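Local coordinates for protein class I phosphodiesterase PDEB1 (Leishmania major, PDB 2R8Q) that belongs to the class I phosphodiesterase family and holds a zinc ion, a magnesium ion and 3-isobutyl-1-methylxanthine in its all-helical catalytic domain, at residues Ala203-Ile208 / His241-Met246; His175-Ala180 / Asp209-Thr214; Gly34-Thr39 / Glu50-Pro55. All blocks are in the same frame, centred on the assembly; numbering follows the deposited sequence.

Contact 1. Residues Ala203-Ile208 / His241-Met246; sequences AYRALI and HRRLVM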
loop_
_atom_site.group_PDB
_atom_site.type_symbol
_atom_site.label_atom_id
_atom_site.label_comp_id
_atom_site.label_asym_id
_atom_site.label_seq_id
_atom_site.Cartn_x
_atom_site.Cartn_y
_atom_site.Cartn_z
ATOM N N ALA A 203 -0.879 -17.415 -9.161
ATOM C CA ALA A 203 -0.299 -16.359 -9.985
ATOM C C ALA A 203 0.016 -15.104 -9.177
ATOM O O ALA A 203 1.087 -14.516 -9.333
ATOM C CB ALA A 203 -1.240 -16.023 -11.134
ATOM N N TYR A 204 -0.914 -14.682 -8.322
ATOM C CA TYR A 204 -0.678 -13.492 -7.513
ATOM C C TYR A 204 0.496 -13.675 -6.559
ATOM O O TYR A 204 1.306 -12.766 -6.382
ATOM C CB TYR A 204 -1.928 -13.106 -6.714
ATOM C CG TYR A 204 -2.872 -12.193 -7.462
ATOM C CD1 TYR A 204 -4.032 -12.688 -8.055
ATOM C CD2 TYR A 204 -2.606 -10.825 -7.571
ATOM C CE1 TYR A 204 -4.908 -11.844 -8.737
ATOM C CE2 TYR A 204 -3.474 -9.972 -8.251
ATOM C CZ TYR A 204 -4.624 -10.489 -8.830
ATOM O OH TYR A 204 -5.500 -9.651 -9.479
ATOM N N ARG A 205 0.595 -14.845 -5.938
ATOM C CA ARG A 205 1.698 -15.066 -5.020
ATOM C C ARG A 205 3.027 -15.058 -5.767
ATOM O O ARG A 205 4.020 -14.537 -5.268
ATOM C CB ARG A 205 1.518 -16.383 -4.257
ATOM C CG ARG A 205 2.599 -16.614 -3.204
ATOM C CD ARG A 205 2.795 -15.370 -2.347
ATOM N NE ARG A 205 3.899 -15.497 -1.400
ATOM C CZ ARG A 205 3.789 -16.030 -0.189
ATOM N NH1 ARG A 205 2.617 -16.489 0.235
ATOM N NH2 ARG A 205 4.852 -16.100 0.600
ATOM N N ALA A 206 3.044 -15.619 -6.969
ATOM C CA ALA A 206 4.269 -15.645 -7.761
ATOM C C ALA A 206 4.670 -14.231 -8.184
ATOM O O ALA A 206 5.839 -13.854 -8.089
ATOM C CB ALA A 206 4.079 -16.532 -8.991
ATOM N N LEU A 207 3.698 -13.450 -8.646
ATOM C CA LEU A 207 3.966 -12.083 -9.071
ATOM C C LEU A 207 4.523 -11.274 -7.898
ATOM O O LEU A 207 5.541 -10.593 -8.032
ATOM C CB LEU A 207 2.679 -11.444 -9.611
ATOM C CG LEU A 207 2.715 -9.979 -10.064
ATOM C CD1 LEU A 207 1.615 -9.735 -11.089
ATOM C CD2 LEU A 207 2.544 -9.061 -8.855
ATOM N N ILE A 208 3.866 -11.372 -6.745
ATOM C CA ILE A 208 4.293 -10.647 -5.552
ATOM C C ILE A 208 5.687 -11.087 -5.091
ATOM O O ILE A 208 6.531 -10.245 -4.770
ATOM C CB ILE A 208 3.249 -10.828 -4.422
ATOM C CG1 ILE A 208 1.975 -10.070 -4.808
ATOM C CG2 ILE A 208 3.814 -10.347 -3.085
ATOM C CD1 ILE A 208 0.735 -10.439 -4.008
ATOM N N HIS A 241 11.256 -24.574 -5.657
ATOM C CA HIS A 241 12.459 -24.476 -6.468
ATOM C C HIS A 241 12.170 -23.604 -7.681
ATOM O O HIS A 241 12.952 -22.710 -8.023
ATOM C CB HIS A 241 12.913 -25.860 -6.933
ATOM C CG HIS A 241 13.648 -26.636 -5.887
ATOM N ND1 HIS A 241 14.365 -27.777 -6.177
ATOM C CD2 HIS A 241 13.796 -26.424 -4.557
ATOM C CE1 HIS A 241 14.924 -28.235 -5.071
ATOM N NE2 HIS A 241 14.595 -27.432 -4.073
ATOM N N ARG A 242 11.042 -23.862 -8.333
ATOM C CA ARG A 242 10.677 -23.088 -9.506
ATOM C C ARG A 242 10.394 -21.637 -9.127
ATOM O O ARG A 242 10.659 -20.722 -9.911
ATOM C CB ARG A 242 9.471 -23.720 -10.214
ATOM C CG ARG A 242 9.711 -25.166 -10.640
ATOM C CD ARG A 242 8.728 -25.598 -11.718
ATOM N NE ARG A 242 7.359 -25.256 -11.351
ATOM C CZ ARG A 242 6.632 -25.910 -10.451
ATOM N NH1 ARG A 242 7.130 -26.968 -9.818
ATOM N NH2 ARG A 242 5.410 -25.489 -10.161
ATOM N N ARG A 243 9.870 -21.416 -7.923
ATOM C CA ARG A 243 9.593 -20.050 -7.488
ATOM C C ARG A 243 10.904 -19.287 -7.338
ATOM O O ARG A 243 11.009 -18.134 -7.760
ATOM C CB ARG A 243 8.837 -20.031 -6.154
ATOM C CG ARG A 243 8.434 -18.622 -5.704
ATOM C CD ARG A 243 7.617 -17.917 -6.786
ATOM N NE ARG A 243 6.581 -18.794 -7.329
ATOM C CZ ARG A 243 5.392 -18.992 -6.770
ATOM N NH1 ARG A 243 5.065 -18.363 -5.646
ATOM N NH2 ARG A 243 4.537 -19.840 -7.323
ATOM N N LEU A 244 11.905 -19.929 -6.739
ATOM C CA LEU A 244 13.201 -19.291 -6.560
ATOM C C LEU A 244 13.832 -19.022 -7.931
ATOM O O LEU A 244 14.539 -18.031 -8.115
ATOM C CB LEU A 244 14.115 -20.172 -5.703
ATOM C CG LEU A 244 15.520 -19.633 -5.409
ATOM C CD1 LEU A 244 15.453 -18.200 -4.903
ATOM C CD2 LEU A 244 16.185 -20.533 -4.379
ATOM N N VAL A 245 13.570 -19.898 -8.897
ATOM C CA VAL A 245 14.093 -19.692 -10.242
ATOM C C VAL A 245 13.452 -18.440 -10.843
ATOM O O VAL A 245 14.131 -17.636 -11.480
ATOM C CB VAL A 245 13.809 -20.910 -11.158
ATOM C CG1 VAL A 245 14.002 -20.520 -12.628
ATOM C CG2 VAL A 245 14.750 -22.056 -10.800
ATOM N N MET A 246 12.148 -18.272 -10.628
ATOM C CA MET A 246 11.441 -17.100 -11.140
ATOM C C MET A 246 12.012 -15.825 -10.530
ATOM O O MET A 246 12.257 -14.838 -11.232
ATOM C CB MET A 246 9.949 -17.177 -10.803
ATOM C CG MET A 246 9.175 -18.262 -11.533
ATOM S SD MET A 246 7.448 -18.336 -10.972
ATOM C CE MET A 246 6.778 -16.893 -11.781
#
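Ala206 meets Arg243 and Met246 where helices 197-212 and 239-254 pack in the all-helical catalytic domain of this class I phosphodiesterase. The axes of the two short segments come no nearer than 10.5 Å and run 45° apart, a spacing bridged mainly by the side chains of the second helix. Arg243 carries most of the bridge. With CG anti to the backbone N and further bends at chi2 and chi3, its chain curls until the guanidinium lies flat over Ala206. The methyl CB sits over the centre of one face, 3.6 Å from CZ, while NH1 reaches 3.5 Å from Ala206 CA, so the planar group rests on the methyl and CA of Ala206. Arg205 also touches this group: its CG lies 3.9 Å from Arg243 NH1, and the two arginine chains cross at about a right angle. Their guanidinium planes are 56° apart, and neither stacks on the other. Both arginines share the carboxylate of Asp209, one turn beyond Arg205, one on each oxygen: Arg205 NE bridges to OD1 and Arg243 NH1 to OD2. Tyr202 adds a cation-pi partner to Arg243. Val132 of helix 127-139 also packs on Ala206, whereas Arg205 reaches Ile161 of the second subunit. Met246 completes the grip on the alanine: its chain, extended through chi2, bends at chi3 (75°) and brings the terminal methyl CE to 3.9 Å from Ala206 CB.

Contact 2. Residues His175-Ala180 / Asp209-Thr214; sequences HHCSLA and DCVLAT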
loop_
_atom_site.group_PDB
_atom_site.type_symbol
_atom_site.label_atom_id
_atom_site.label_comp_id
_atom_site.label_asym_id
_atom_site.label_seq_id
_atom_site.Cartn_x
_atom_site.Cartn_y
_atom_site.Cartn_z
ATOM N N HIS A 175 4.965 -1.096 -2.614
ATOM C CA HIS A 175 4.163 -0.107 -3.330
ATOM C C HIS A 175 3.875 -0.602 -4.748
ATOM O O HIS A 175 2.743 -0.503 -5.225
ATOM C CB HIS A 175 4.909 1.232 -3.385
ATOM C CG HIS A 175 4.150 2.334 -4.064
ATOM N ND1 HIS A 175 2.961 2.834 -3.577
ATOM C CD2 HIS A 175 4.431 3.053 -5.178
ATOM C CE1 HIS A 175 2.543 3.815 -4.359
ATOM N NE2 HIS A 175 3.418 3.968 -5.338
ATOM N N HIS A 176 4.889 -1.146 -5.422
ATOM C CA HIS A 176 4.676 -1.636 -6.787
ATOM C C HIS A 176 3.635 -2.763 -6.788
ATOM O O HIS A 176 2.785 -2.842 -7.682
ATOM C CB HIS A 176 5.980 -2.162 -7.412
ATOM C CG HIS A 176 7.135 -1.208 -7.339
ATOM N ND1 HIS A 176 7.030 0.132 -7.652
ATOM C CD2 HIS A 176 8.442 -1.425 -7.053
ATOM C CE1 HIS A 176 8.223 0.697 -7.562
ATOM N NE2 HIS A 176 9.097 -0.226 -7.202
ATOM N N CYS A 177 3.706 -3.640 -5.787
ATOM C CA CYS A 177 2.756 -4.746 -5.683
ATOM C C CYS A 177 1.342 -4.216 -5.484
ATOM O O CYS A 177 0.394 -4.711 -6.090
ATOM C CB CYS A 177 3.113 -5.660 -4.508
ATOM S SG CYS A 177 4.563 -6.702 -4.776
ATOM N N SER A 178 1.205 -3.209 -4.628
ATOM C CA SER A 178 -0.102 -2.621 -4.353
ATOM C C SER A 178 -0.739 -2.060 -5.618
ATOM O O SER A 178 -1.948 -2.210 -5.836
ATOM C CB SER A 178 0.029 -1.516 -3.301
ATOM O OG SER A 178 0.521 -2.042 -2.082
ATOM N N LEU A 179 0.066 -1.413 -6.455
ATOM C CA LEU A 179 -0.462 -0.856 -7.693
ATOM C C LEU A 179 -0.755 -1.950 -8.714
ATOM O O LEU A 179 -1.671 -1.818 -9.527
ATOM C CB LEU A 179 0.506 0.173 -8.276
ATOM C CG LEU A 179 0.574 1.473 -7.470
ATOM C CD1 LEU A 179 1.597 2.404 -8.086
ATOM C CD2 LEU A 179 -0.796 2.136 -7.449
ATOM N N ALA A 180 0.017 -3.032 -8.679
ATOM C CA ALA A 180 -0.218 -4.136 -9.601
ATOM C C ALA A 180 -1.600 -4.707 -9.298
ATOM O O ALA A 180 -2.384 -4.979 -10.204
ATOM C CB ALA A 180 0.846 -5.212 -9.418
ATOM N N ASP A 209 5.934 -12.396 -5.065
ATOM C CA ASP A 209 7.243 -12.900 -4.657
ATOM C C ASP A 209 8.331 -12.334 -5.558
ATOM O O ASP A 209 9.397 -11.925 -5.093
ATOM C CB ASP A 209 7.307 -14.430 -4.736
ATOM C CG ASP A 209 6.519 -15.114 -3.635
ATOM O OD1 ASP A 209 6.304 -14.491 -2.571
ATOM O OD2 ASP A 209 6.138 -16.289 -3.833
ATOM N N CYS A 210 8.055 -12.320 -6.858
ATOM C CA CYS A 210 9.019 -11.818 -7.824
ATOM C C CYS A 210 9.304 -10.331 -7.668
ATOM O O CYS A 210 10.458 -9.912 -7.720
ATOM C CB CYS A 210 8.543 -12.125 -9.245
ATOM S SG CYS A 210 8.793 -13.859 -9.690
ATOM N N VAL A 211 8.262 -9.530 -7.474
ATOM C CA VAL A 211 8.467 -8.097 -7.303
ATOM C C VAL A 211 9.248 -7.827 -6.016
ATOM O O VAL A 211 10.181 -7.026 -6.002
ATOM C CB VAL A 211 7.125 -7.327 -7.238
ATOM C CG1 VAL A 211 7.388 -5.846 -6.996
ATOM C CG2 VAL A 211 6.356 -7.506 -8.533
ATOM N N LEU A 212 8.869 -8.495 -4.933
ATOM C CA LEU A 212 9.564 -8.272 -3.672
ATOM C C LEU A 212 11.025 -8.697 -3.758
ATOM O O LEU A 212 11.887 -8.135 -3.074
ATOM C CB LEU A 212 8.861 -9.020 -2.535
ATOM C CG LEU A 212 7.431 -8.556 -2.224
ATOM C CD1 LEU A 212 6.860 -9.406 -1.091
ATOM C CD2 LEU A 212 7.427 -7.080 -1.842
ATOM N N ALA A 213 11.302 -9.685 -4.603
ATOM C CA ALA A 213 12.664 -10.181 -4.773
ATOM C C ALA A 213 13.587 -9.186 -5.475
ATOM O O ALA A 213 14.805 -9.363 -5.457
ATOM C CB ALA A 213 12.649 -11.495 -5.546
ATOM N N THR A 214 13.024 -8.146 -6.087
ATOM C CA THR A 214 13.853 -7.164 -6.788
ATOM C C THR A 214 14.498 -6.110 -5.891
ATOM O O THR A 214 15.261 -5.276 -6.373
ATOM C CB THR A 214 13.076 -6.432 -7.907
ATOM O OG1 THR A 214 11.949 -5.746 -7.347
ATOM C CG2 THR A 214 12.609 -7.421 -8.970
#
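Cys177 and Val211 form the middle of this buried seam, where helix 171-184 lies against the C-terminal part of helix 197-212; their CA atoms are 6.8 Å apart, the nearest backbone pair across it. At the start of the second segment, Asp209 starts its side chain away from helix 171-184 and packs on Ala165 of the second subunit. Cys210 faces another neighbour, packing on Thr136 of helix 127-139 and Met246 of helix 239-254. Val211 then points its CB toward the first helix, 3.6 Å from Cys177 SG. Its CG1, anti to the backbone N (chi1 177°), touches the same sulfur at 3.7 Å and His176 CB at 4.0 Å, so this one methyl spans two consecutive residues of the facing helix. Leu212 starts off to one side, yet its CD2 comes to 4.1 Å from Cys177 SG, giving the sulfur a second aliphatic neighbour. After Ala213, Thr214 turns back on Val211: its OG1 donates to Val211 O at 2.6 Å, in the carbonyl plane. The backbone N of Thr214 bonds to that oxygen too, so two donors hold the carbonyl of the very residue that packs on Cys177. Thr214 also touches Asp254, a zinc ligand. His176 uses only its CB here; its ring extends toward the metal site, with the side chain about 4 Å from the bound magnesium ion at the nearest atoms. The joint between the helices is thus apolar, sulfur against aliphatic carbon with no hydrogen bond across it, and the imidazole of His176 has its polar partner outside it, ND1 bonding to Leu142 O near the magnesium ion.

Contact 3. Residues Gly34-Thr39 / Glu50-Pro55; sequences GAYDFT and EKYSEP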
loop_
_atom_site.group_PDB
_atom_site.type_symbol
_atom_site.label_atom_id
_atom_site.label_comp_id
_atom_site.label_asym_id
_atom_site.label_seq_id
_atom_site.Cartn_x
_atom_site.Cartn_y
_atom_site.Cartn_z
ATOM N N GLY A 34 9.521 -5.548 -40.500
ATOM C CA GLY A 34 10.246 -6.752 -40.142
ATOM C C GLY A 34 11.645 -6.331 -39.756
ATOM O O GLY A 34 12.597 -7.107 -39.844
ATOM N N ALA A 35 11.757 -5.081 -39.320
ATOM C CA ALA A 35 13.035 -4.502 -38.935
ATOM C C ALA A 35 13.530 -4.943 -37.565
ATOM O O ALA A 35 14.693 -4.718 -37.228
ATOM C CB ALA A 35 12.944 -2.982 -38.983
ATOM N N TYR A 36 12.662 -5.568 -36.774
ATOM C CA TYR A 36 13.063 -6.000 -35.440
ATOM C C TYR A 36 12.635 -7.412 -35.075
ATOM O O TYR A 36 11.614 -7.912 -35.546
ATOM C CB TYR A 36 12.500 -5.053 -34.374
ATOM C CG TYR A 36 12.734 -3.586 -34.639
ATOM C CD1 TYR A 36 11.825 -2.838 -35.388
ATOM C CD2 TYR A 36 13.868 -2.945 -34.150
ATOM C CE1 TYR A 36 12.043 -1.483 -35.640
ATOM C CE2 TYR A 36 14.096 -1.594 -34.396
ATOM C CZ TYR A 36 13.181 -0.870 -35.141
ATOM O OH TYR A 36 13.409 0.464 -35.381
ATOM N N ASP A 37 13.432 -8.047 -34.223
ATOM C CA ASP A 37 13.134 -9.383 -33.723
ATOM C C ASP A 37 13.064 -9.202 -32.214
ATOM O O ASP A 37 14.090 -9.182 -31.538
ATOM C CB ASP A 37 14.247 -10.371 -34.064
ATOM C CG ASP A 37 13.972 -11.761 -33.522
ATOM O OD1 ASP A 37 12.932 -11.948 -32.850
ATOM O OD2 ASP A 37 14.792 -12.671 -33.765
ATOM N N PHE A 38 11.851 -9.055 -31.696
ATOM C CA PHE A 38 11.659 -8.839 -30.267
ATOM C C PHE A 38 12.067 -10.029 -29.401
ATOM O O PHE A 38 12.152 -9.906 -28.181
ATOM C CB PHE A 38 10.198 -8.468 -30.001
ATOM C CG PHE A 38 9.737 -7.245 -30.750
ATOM C CD1 PHE A 38 8.426 -7.146 -31.205
ATOM C CD2 PHE A 38 10.613 -6.190 -31.001
ATOM C CE1 PHE A 38 7.992 -6.018 -31.900
ATOM C CE2 PHE A 38 10.188 -5.057 -31.696
ATOM C CZ PHE A 38 8.874 -4.972 -32.146
ATOM N N THR A 39 12.334 -11.174 -30.026
ATOM C CA THR A 39 12.734 -12.359 -29.268
ATOM C C THR A 39 14.251 -12.497 -29.176
ATOM O O THR A 39 14.753 -13.414 -28.534
ATOM C CB THR A 39 12.191 -13.667 -29.902
ATOM O OG1 THR A 39 12.903 -13.946 -31.114
ATOM C CG2 THR A 39 10.710 -13.545 -30.208
ATOM N N GLU A 50 14.389 6.026 -30.556
ATOM C CA GLU A 50 14.919 7.116 -31.360
ATOM C C GLU A 50 14.193 7.323 -32.684
ATOM O O GLU A 50 14.019 8.458 -33.126
ATOM C CB GLU A 50 16.408 6.880 -31.632
ATOM C CG GLU A 50 17.072 7.979 -32.444
ATOM C CD GLU A 50 18.542 7.708 -32.707
ATOM O OE1 GLU A 50 18.852 6.682 -33.352
ATOM O OE2 GLU A 50 19.383 8.525 -32.270
ATOM N N LYS A 51 13.746 6.236 -33.303
ATOM C CA LYS A 51 13.099 6.327 -34.607
ATOM C C LYS A 51 11.604 6.629 -34.678
ATOM O O LYS A 51 11.162 7.303 -35.611
ATOM C CB LYS A 51 13.416 5.062 -35.405
ATOM C CG LYS A 51 14.918 4.862 -35.594
ATOM C CD LYS A 51 15.244 3.629 -36.414
ATOM C CE LYS A 51 16.751 3.474 -36.575
ATOM N NZ LYS A 51 17.111 2.316 -37.441
ATOM N N TYR A 52 10.821 6.154 -33.715
ATOM C CA TYR A 52 9.382 6.401 -33.753
ATOM C C TYR A 52 8.945 7.718 -33.117
ATOM O O TYR A 52 9.362 8.060 -32.011
ATOM C CB TYR A 52 8.625 5.225 -33.120
ATOM C CG TYR A 52 8.664 3.980 -33.980
ATOM C CD1 TYR A 52 9.769 3.127 -33.964
ATOM C CD2 TYR A 52 7.628 3.697 -34.874
ATOM C CE1 TYR A 52 9.845 2.025 -34.821
ATOM C CE2 TYR A 52 7.696 2.605 -35.735
ATOM C CZ TYR A 52 8.805 1.774 -35.706
ATOM O OH TYR A 52 8.882 0.710 -36.577
ATOM N N SER A 53 8.099 8.455 -33.834
ATOM C CA SER A 53 7.594 9.741 -33.360
ATOM C C SER A 53 6.773 9.617 -32.081
ATOM O O SER A 53 6.610 10.590 -31.348
ATOM C CB SER A 53 6.745 10.412 -34.443
ATOM O OG SER A 53 5.588 9.643 -34.730
ATOM N N GLU A 54 6.237 8.425 -31.837
ATOM C CA GLU A 54 5.448 8.145 -30.639
ATOM C C GLU A 54 6.153 6.966 -29.971
ATOM O O GLU A 54 5.677 5.832 -30.012
ATOM C CB GLU A 54 4.017 7.749 -31.017
ATOM C CG GLU A 54 3.199 8.847 -31.686
ATOM C CD GLU A 54 2.857 9.991 -30.750
ATOM O OE1 GLU A 54 3.101 9.867 -29.530
ATOM O OE2 GLU A 54 2.330 11.017 -31.234
ATOM N N PRO A 55 7.310 7.224 -29.347
ATOM C CA PRO A 55 8.089 6.177 -28.680
ATOM C C PRO A 55 7.377 5.398 -27.577
ATOM O O PRO A 55 7.630 4.207 -27.404
ATOM C CB PRO A 55 9.329 6.931 -28.194
ATOM C CG PRO A 55 8.805 8.308 -27.934
ATOM C CD PRO A 55 7.908 8.553 -29.127
#
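Tyr36 and Tyr52 bring their phenol ends together at the surface, joining the loop ahead of helix 45-51 to the turn that follows that helix. Aromatic contact comes first. The two side chains slide past each other in opposite directions, and each hydroxyl lies at the edge of the other ring, near its plane: Tyr36 OH is 3.9 Å from Tyr52 CE1, and Tyr52 OH is 4.0 Å from Tyr36 CE1. The faces therefore do not stack. No hydrogen bond joins the hydroxyls; that of Tyr52 is bonded to Asp31 O.

Aliphatic contact comes from Lys51. Its chain is fully extended beyond CG, so the methylene CD passes 3.8 Å from Tyr36 OH while NZ carries on to a salt bridge with Glu47.

Polar bonds lie within the first segment. Asp37 OD1 accepts from the backbone N of Thr39 at 3.0 Å, forming an Asx turn, and from Thr39 OG1 at 2.6 Å. The amide approaches from 48° out of the carboxylate plane and the hydroxyl on the syn side, so two bonds fix the turn following Tyr36.

Among the neighbouring helices, Tyr36 packs on Glu47 and Val48 of helix 45-51, Tyr52 rests on Ala58 of helix 55-68, and the buried Phe38 packs on Val62 and Asn65 of that same helix.

In the fold
Contacts 1 and 2 share helix 197-212 and have centres 11 Å apart. The join between them is the Arg243 NH1 to Asp209 OD2 pair (3.0 Å), together with packing of Met246 CB on Cys210 SG (3.7 Å). Their segments alternate along the chain, and both contacts touch the second subunit. Contact 2 is linked to the metal site through His176, whose side chain is about 7 Å from the zinc ion; helix 239-254 of contact 1 ends at the zinc ligand Asp254. Contact 3 stands apart across the chain's centre, its nearest atoms about 17 Å from contact 1 and about 19 Å from contact 2.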